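Local coordinates for putative cell invasion protein with MAC/Perforin domain (Bacteroides thetaiotaomicron VPI-5482, PDB 3KK7) that is of unknown function but belongs to the membrane-attack complex/perforin family, whose best-known members form membrane pores, and may act in cell invasion, at residues 22-26 and 436-440; 181-186 and 529-533; 486-490 and 502-506. All coordinates share one frame; numbering follows the deposited sequence.

Contact 1 of 3, residues 22-26 and 436-440; sequences IILQE and SNAIK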
# COMPACT_ATOMS: atom_id res chain seq x y z
N ILE A 22 0.65 -34.31 -11.67
CA ILE A 22 1.70 -35.34 -11.62
C ILE A 22 3.09 -34.68 -11.58
O ILE A 22 3.38 -33.76 -12.37
CB ILE A 22 1.52 -36.37 -12.78
CG1 ILE A 22 2.12 -37.74 -12.40
CG2 ILE A 22 2.09 -35.86 -14.09
CD1 ILE A 22 1.21 -38.66 -11.52
N ILE A 23 3.93 -35.10 -10.64
CA ILE A 23 5.26 -34.52 -10.51
C ILE A 23 6.16 -35.05 -11.62
O ILE A 23 6.18 -36.25 -11.88
CB ILE A 23 5.94 -34.88 -9.17
CG1 ILE A 23 5.10 -34.44 -7.97
CG2 ILE A 23 7.32 -34.23 -9.12
CD1 ILE A 23 5.89 -34.39 -6.65
N LEU A 24 6.89 -34.16 -12.29
CA LEU A 24 7.89 -34.58 -13.26
C LEU A 24 9.30 -34.48 -12.68
O LEU A 24 10.22 -35.15 -13.16
CB LEU A 24 7.79 -33.78 -14.57
CG LEU A 24 6.49 -33.91 -15.39
CD1 LEU A 24 6.74 -33.49 -16.85
CD2 LEU A 24 5.90 -35.32 -15.32
N GLN A 25 9.46 -33.66 -11.64
CA GLN A 25 10.74 -33.55 -10.94
C GLN A 25 10.46 -33.18 -9.49
O GLN A 25 9.78 -32.20 -9.22
CB GLN A 25 11.66 -32.50 -11.61
CG GLN A 25 12.79 -31.95 -10.73
CD GLN A 25 13.80 -31.08 -11.50
OE1 GLN A 25 14.57 -31.60 -12.30
NE2 GLN A 25 13.82 -29.77 -11.23
N GLU A 26 10.96 -34.00 -8.56
CA GLU A 26 10.89 -33.66 -7.13
C GLU A 26 11.81 -32.45 -6.95
O GLU A 26 12.82 -32.33 -7.65
CB GLU A 26 11.39 -34.81 -6.23
CG GLU A 26 10.72 -36.20 -6.40
CD GLU A 26 9.48 -36.40 -5.52
OE1 GLU A 26 8.51 -35.59 -5.63
OE2 GLU A 26 9.47 -37.38 -4.74
N SER A 436 5.17 -32.03 -22.19
CA SER A 436 5.41 -31.72 -20.79
C SER A 436 6.77 -32.24 -20.36
O SER A 436 7.57 -31.50 -19.76
CB SER A 436 4.27 -32.24 -19.91
OG SER A 436 3.95 -33.58 -20.23
N ASN A 437 7.06 -33.50 -20.71
CA ASN A 437 8.34 -34.11 -20.42
C ASN A 437 9.49 -33.42 -21.13
O ASN A 437 10.60 -33.38 -20.59
CB ASN A 437 8.36 -35.60 -20.80
CG ASN A 437 7.61 -36.48 -19.81
OD1 ASN A 437 7.44 -36.12 -18.64
ND2 ASN A 437 7.18 -37.64 -20.28
N ALA A 438 9.25 -32.92 -22.34
CA ALA A 438 10.30 -32.21 -23.11
C ALA A 438 10.63 -30.86 -22.46
O ALA A 438 11.81 -30.52 -22.28
CB ALA A 438 9.87 -32.04 -24.57
N ILE A 439 9.58 -30.12 -22.07
CA ILE A 439 9.73 -28.86 -21.33
C ILE A 439 10.45 -29.09 -20.00
O ILE A 439 11.37 -28.36 -19.66
CB ILE A 439 8.36 -28.19 -21.04
CG1 ILE A 439 7.81 -27.54 -22.30
CG2 ILE A 439 8.49 -27.13 -19.97
CD1 ILE A 439 6.41 -27.07 -22.12
N LYS A 440 10.04 -30.11 -19.26
CA LYS A 440 10.75 -30.47 -18.04
C LYS A 440 12.23 -30.76 -18.33
O LYS A 440 13.09 -30.19 -17.68
CB LYS A 440 10.05 -31.64 -17.32
CG LYS A 440 10.88 -32.36 -16.24
CD LYS A 440 11.57 -33.63 -16.79
CE LYS A 440 12.12 -34.54 -15.69
NZ LYS A 440 12.91 -33.76 -14.69

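Contact 2 of 3, residues 181-186 and 529-533; sequences RKIAAD and MTTLY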
# COMPACT_ATOMS: atom_id res chain seq x y z
N ARG A 181 10.44 6.80 -10.88
CA ARG A 181 11.19 5.64 -11.31
C ARG A 181 12.66 5.70 -10.90
O ARG A 181 13.21 4.69 -10.46
CB ARG A 181 10.99 5.37 -12.80
CG ARG A 181 9.76 4.46 -13.03
CD ARG A 181 9.68 3.98 -14.48
NE ARG A 181 9.44 5.13 -15.34
CZ ARG A 181 8.25 5.62 -15.66
NH1 ARG A 181 7.13 5.05 -15.20
NH2 ARG A 181 8.17 6.69 -16.44
N LYS A 182 13.26 6.88 -11.00
CA LYS A 182 14.64 7.06 -10.55
C LYS A 182 14.75 6.67 -9.10
O LYS A 182 15.73 6.00 -8.72
CB LYS A 182 15.08 8.51 -10.68
CG LYS A 182 15.76 8.85 -11.95
CD LYS A 182 16.94 9.76 -11.73
CE LYS A 182 17.70 9.87 -12.98
NZ LYS A 182 18.30 8.57 -13.46
N ILE A 183 13.77 7.10 -8.28
CA ILE A 183 13.78 6.81 -6.84
C ILE A 183 13.70 5.31 -6.61
O ILE A 183 14.46 4.75 -5.81
CB ILE A 183 12.67 7.54 -6.12
CG1 ILE A 183 12.93 9.03 -6.12
CG2 ILE A 183 12.52 7.07 -4.67
CD1 ILE A 183 11.80 9.87 -5.46
N ALA A 184 12.80 4.66 -7.35
CA ALA A 184 12.59 3.20 -7.26
C ALA A 184 13.88 2.42 -7.54
O ALA A 184 14.28 1.54 -6.75
CB ALA A 184 11.46 2.74 -8.19
N ALA A 185 14.52 2.79 -8.65
CA ALA A 185 15.79 2.20 -9.12
C ALA A 185 16.97 2.29 -8.14
O ALA A 185 17.74 1.31 -8.01
CB ALA A 185 16.19 2.89 -10.47
N ASP A 186 17.12 3.44 -7.48
CA ASP A 186 18.36 3.75 -6.76
C ASP A 186 18.26 4.41 -5.38
O ASP A 186 19.23 4.43 -4.68
CB ASP A 186 19.22 4.66 -7.67
CG ASP A 186 20.01 3.87 -8.71
OD1 ASP A 186 20.93 3.14 -8.31
OD2 ASP A 186 19.76 4.00 -9.93
N MSE A 529 20.18 1.63 -15.09
CA MSE A 529 18.88 1.39 -14.52
C MSE A 529 17.79 1.93 -15.43
O MSE A 529 16.75 1.29 -15.60
CB MSE A 529 18.75 1.99 -13.12
CG MSE A 529 19.54 1.24 -12.05
SE MSE A 529 19.18 -0.68 -11.94
CE MSE A 529 17.38 -0.64 -11.19
N THR A 530 18.03 3.09 -16.04
CA THR A 530 16.97 3.75 -16.80
C THR A 530 16.67 2.89 -18.01
O THR A 530 15.51 2.70 -18.34
CB THR A 530 17.30 5.24 -17.16
OG1 THR A 530 18.30 5.28 -18.17
CG2 THR A 530 17.81 6.05 -15.97
N THR A 531 17.70 2.32 -18.64
CA THR A 531 17.52 1.38 -19.76
C THR A 531 16.71 0.17 -19.30
O THR A 531 15.76 -0.26 -19.97
CB THR A 531 18.87 0.92 -20.37
OG1 THR A 531 19.45 2.01 -21.10
CG2 THR A 531 18.71 -0.31 -21.30
N LEU A 532 17.05 -0.36 -18.14
CA LEU A 532 16.35 -1.52 -17.64
C LEU A 532 14.85 -1.25 -17.50
O LEU A 532 14.03 -1.93 -18.10
CB LEU A 532 16.94 -1.96 -16.31
CG LEU A 532 16.69 -3.42 -15.94
CD1 LEU A 532 17.28 -4.34 -17.04
CD2 LEU A 532 17.28 -3.71 -14.54
N TYR A 533 14.48 -0.23 -16.75
CA TYR A 533 13.06 -0.01 -16.51
C TYR A 533 12.33 0.64 -17.68
O TYR A 533 11.10 0.63 -17.72
CB TYR A 533 12.80 0.73 -15.19
CG TYR A 533 13.43 2.11 -15.00
CD1 TYR A 533 13.05 3.20 -15.79
CD2 TYR A 533 14.33 2.35 -13.96
CE1 TYR A 533 13.58 4.48 -15.58
CE2 TYR A 533 14.87 3.63 -13.75
CZ TYR A 533 14.49 4.68 -14.57
OH TYR A 533 15.03 5.94 -14.39

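Contact 3 of 3, residues 486-490 and 502-506; sequences NTNIW and AYYDD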
# COMPACT_ATOMS: atom_id res chain seq x y z
N ASN A 486 23.87 0.53 -5.32
CA ASN A 486 23.12 1.26 -4.29
C ASN A 486 22.20 0.33 -3.51
O ASN A 486 22.07 0.48 -2.30
CB ASN A 486 22.21 2.36 -4.88
CG ASN A 486 22.98 3.50 -5.49
OD1 ASN A 486 23.79 4.15 -4.83
ND2 ASN A 486 22.72 3.77 -6.77
N THR A 487 21.55 -0.59 -4.20
CA THR A 487 20.46 -1.34 -3.61
C THR A 487 20.78 -2.81 -3.38
O THR A 487 20.05 -3.48 -2.69
CB THR A 487 19.25 -1.25 -4.53
OG1 THR A 487 19.56 -1.93 -5.76
CG2 THR A 487 18.93 0.18 -4.85
N ASN A 488 21.87 -3.30 -3.97
CA ASN A 488 22.27 -4.71 -3.91
C ASN A 488 21.25 -5.67 -4.50
O ASN A 488 21.07 -6.78 -4.02
CB ASN A 488 22.72 -5.11 -2.49
CG ASN A 488 24.17 -4.68 -2.21
OD1 ASN A 488 25.07 -5.00 -3.00
ND2 ASN A 488 24.40 -3.96 -1.11
N ILE A 489 20.61 -5.25 -5.57
CA ILE A 489 19.68 -6.12 -6.29
C ILE A 489 20.40 -6.63 -7.52
O ILE A 489 21.13 -5.89 -8.20
CB ILE A 489 18.39 -5.38 -6.68
CG1 ILE A 489 17.69 -4.87 -5.40
CG2 ILE A 489 17.47 -6.29 -7.48
CD1 ILE A 489 16.47 -4.05 -5.64
N TRP A 490 20.22 -7.92 -7.79
CA TRP A 490 20.69 -8.53 -9.01
C TRP A 490 19.57 -8.39 -10.01
O TRP A 490 18.41 -8.60 -9.66
CB TRP A 490 21.02 -10.00 -8.82
CG TRP A 490 22.39 -10.26 -8.26
CD1 TRP A 490 22.68 -10.68 -7.00
CD2 TRP A 490 23.64 -10.15 -8.95
NE1 TRP A 490 24.04 -10.83 -6.85
CE2 TRP A 490 24.66 -10.50 -8.03
CE3 TRP A 490 24.01 -9.79 -10.25
CZ2 TRP A 490 26.02 -10.50 -8.36
CZ3 TRP A 490 25.38 -9.79 -10.59
CH2 TRP A 490 26.36 -10.14 -9.65
N ALA A 502 14.51 -10.12 -11.13
CA ALA A 502 15.31 -9.42 -10.11
C ALA A 502 15.28 -10.13 -8.74
O ALA A 502 14.35 -10.86 -8.45
CB ALA A 502 14.83 -7.96 -9.97
N TYR A 503 16.29 -9.91 -7.91
CA TYR A 503 16.29 -10.40 -6.52
C TYR A 503 17.39 -9.72 -5.69
O TYR A 503 18.48 -9.47 -6.22
CB TYR A 503 16.41 -11.95 -6.41
CG TYR A 503 17.68 -12.61 -6.96
CD1 TYR A 503 17.70 -13.19 -8.22
CD2 TYR A 503 18.84 -12.71 -6.18
CE1 TYR A 503 18.88 -13.82 -8.72
CE2 TYR A 503 20.00 -13.31 -6.66
CZ TYR A 503 20.02 -13.86 -7.92
OH TYR A 503 21.17 -14.46 -8.38
N TYR A 504 17.09 -9.43 -4.42
CA TYR A 504 18.10 -8.93 -3.48
C TYR A 504 19.22 -9.97 -3.31
O TYR A 504 18.97 -11.16 -3.39
CB TYR A 504 17.48 -8.59 -2.13
CG TYR A 504 18.51 -8.11 -1.14
CD1 TYR A 504 18.98 -6.79 -1.16
CD2 TYR A 504 19.07 -8.99 -0.20
CE1 TYR A 504 19.97 -6.37 -0.26
CE2 TYR A 504 20.06 -8.57 0.70
CZ TYR A 504 20.50 -7.27 0.66
OH TYR A 504 21.46 -6.90 1.55
N ASP A 505 20.45 -9.50 -3.08
CA ASP A 505 21.64 -10.34 -3.11
C ASP A 505 21.85 -11.16 -1.84
O ASP A 505 22.68 -10.85 -0.97
CB ASP A 505 22.90 -9.51 -3.41
CG ASP A 505 24.12 -10.36 -3.72
OD1 ASP A 505 23.95 -11.57 -3.98
OD2 ASP A 505 25.25 -9.83 -3.75
N ASP A 506 21.06 -12.22 -1.76
CA ASP A 506 21.20 -13.22 -0.73
C ASP A 506 20.93 -14.53 -1.41
O ASP A 506 19.83 -14.75 -1.90
CB ASP A 506 20.23 -13.00 0.42
CG ASP A 506 20.56 -13.87 1.65
OD1 ASP A 506 21.07 -15.01 1.51
OD2 ASP A 506 20.29 -13.41 2.77

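Contact 1 of 3, residues 22-26 and 436-440
Leu24 and Gln25, which together face Ile451 as a classic beta bulge in strand 22-25, meet helix 429-443 chiefly through Lys440. Leu24 buries the largest share of the contact. Its CB is directed at the helix, and the side chain crosses that of Asn437 at about a right angle, with CD1 of Leu24 3.3 Å from OD1 of Asn437. The same CD1 lies 3.6 Å from the backbone O of Ser436, an oxygen engaged within the helix by the N of Lys440. Leu24 packs on the wall of a helical turn, between the side chains of Asn437 and Lys440. The Lys440 methylenes cover its base: CG of Lys440 is 3.8 Å from CB of Leu24. The elements joined are the N-terminal strand of a mixed sheet, paired antiparallel with strand 450-454, and a helix of the D2 region laid against that sheet. Ile379 of strand 376-386 touches Leu24, Ser436, Ile439 and Lys440, so the strand beside 450-454 backs the same patch. Lys440 starts with CG anti to the backbone N (chi1 164°) and bends at chi2 and chi4, which carries its chain past the corner at residue 24. CE of Lys440 comes within 3.2 Å of O of Leu24, while NZ of Lys440 is 3.4 Å from that oxygen and 3.6 Å from CB of Gln25. The amide of Gln25 is fixed by other partners, OE1 bonding to the hydroxyl of Ser444 and NE2 to the carbonyls of Tyr447 and Leu449.

Contact 2 of 3, residues 181-186 and 529-533
The Tyr533 ring is sandwiched: CB of Arg181 lies over one face, 4.1 Å from the ring centroid and 18° off its normal, a CH-pi contact, while CA of Thr530 in its own helix covers the opposite face. At the ring edge, near its plane, CB of Ala185 is 3.6 Å from CE2 of Tyr533. The Arg181 chain continues past the ring, CD of Arg181 standing 3.7 Å from CD1 of Tyr533, and that ring carbon in turn lies at the edge of the guanidinium. CG of Tyr533 sits between the backbone N and the carbonyl carbon (chi1 59°), which folds the ring back over Thr530. The two helices, 177-186 of the MACPF region and 529-535 of the D3 region, pack across each other with short-segment axes 10.3 Å apart at 109°. Ala185, small and buried, lies in the interface; its CB is 3.8 Å from CE of Met529, a selenomethionine. With an alanine in place of Tyr533 the ring is gone, which would probably open a gap between Arg181 and Thr530, take the edge contact from Ala185 and leave the Arg181 chain freer to turn. Lys182 runs alongside Thr530, its NZ 3.6 Å from CG2 of Thr530. CG of Met529 lies 3.5 Å from OD2 of Asp186, whose OD1 accepts a hydrogen bond from the side-chain amide of Asn484 and probably one from that of Asn486.

Contact 3 of 3, residues 486-490 and 502-506
Main-chain hydrogen bonds join Trp490 and Tyr503, which form an antiparallel hydrogen-bonded pair in the hairpin of strands 489-494 and 499-504. Trp490 N donates to Tyr503 O at 2.8 Å, and Tyr503 N returns a bond to Trp490 O at 3.0 Å, in the carbonyl plane. Ile489 and Tyr504 follow as a non-hydrogen-bonded pair. Beyond it the strands part, and a last bond runs from Asp505 N to Asn488 O at 2.9 Å; the donor lies almost on the extended C=O line, but the bond is bent to 135° at the hydrogen, where Asp505 centres an inverse gamma turn. On the face that carries Trp490 and Tyr503 the two aromatic side chains pack together. CB of Trp490 sits over the Tyr503 ring, 4.1 Å from its centroid and 14° off the normal, a CH-pi contact. With CG between its backbone N and carbonyl carbon (chi1 62°), the Tyr503 ring lies beside Trp490, under that CB. The two rings meet obliquely, CE2 of Tyr503 3.8 Å from CD1 of Trp490. On the face of Ile489 and Tyr504, CG2 of Ile489 meets CB of Ala502 at 4.0 Å, and Tyr197 of helix 190-198 covers both along with Tyr504. The Tyr504 ring reaches back to Asn488, its CE1 3.8 Å from CB of Asn488. Among the polar groups, OD1 of Asp505 lies in the indole plane, 3.0 Å from NE1 of Trp490, with the carboxylate turned nearly perpendicular to the ring. Lys481 makes a cation-pi contact with Trp490. Lys483 bonds OD1 of Asn488 and forms a long, weak ion pair with OD2 of Asp505. With a lysine at the indole and an aspartate at its N-H edge, Trp490 is probably polarised, and its ring is likely to be kept from turning.

Overall arrangement
Contacts 2 and 3 are neighbours: their centres are 13 Å apart and they touch, the Ala185 carbonyl O packing 3.6 Å from CG2 of Thr487, so D3 hairpin and helix meet the MACPF region close together. Along the chain, contact 3 is nested in the loop that contact 2 closes. Contact 1 stands apart on the D2 sheet, its centre 37 Å from that of contact 2 and 30 Å from that of contact 3, with nearest atoms about 25 Å and 17 Å away. Its segments alternate with those of contact 2, and it closes before contact 3 opens. A 1,2-ethanediol, probably from the crystallisation liquor, lies about 3 Å from the Lys182 side chain of contact 2.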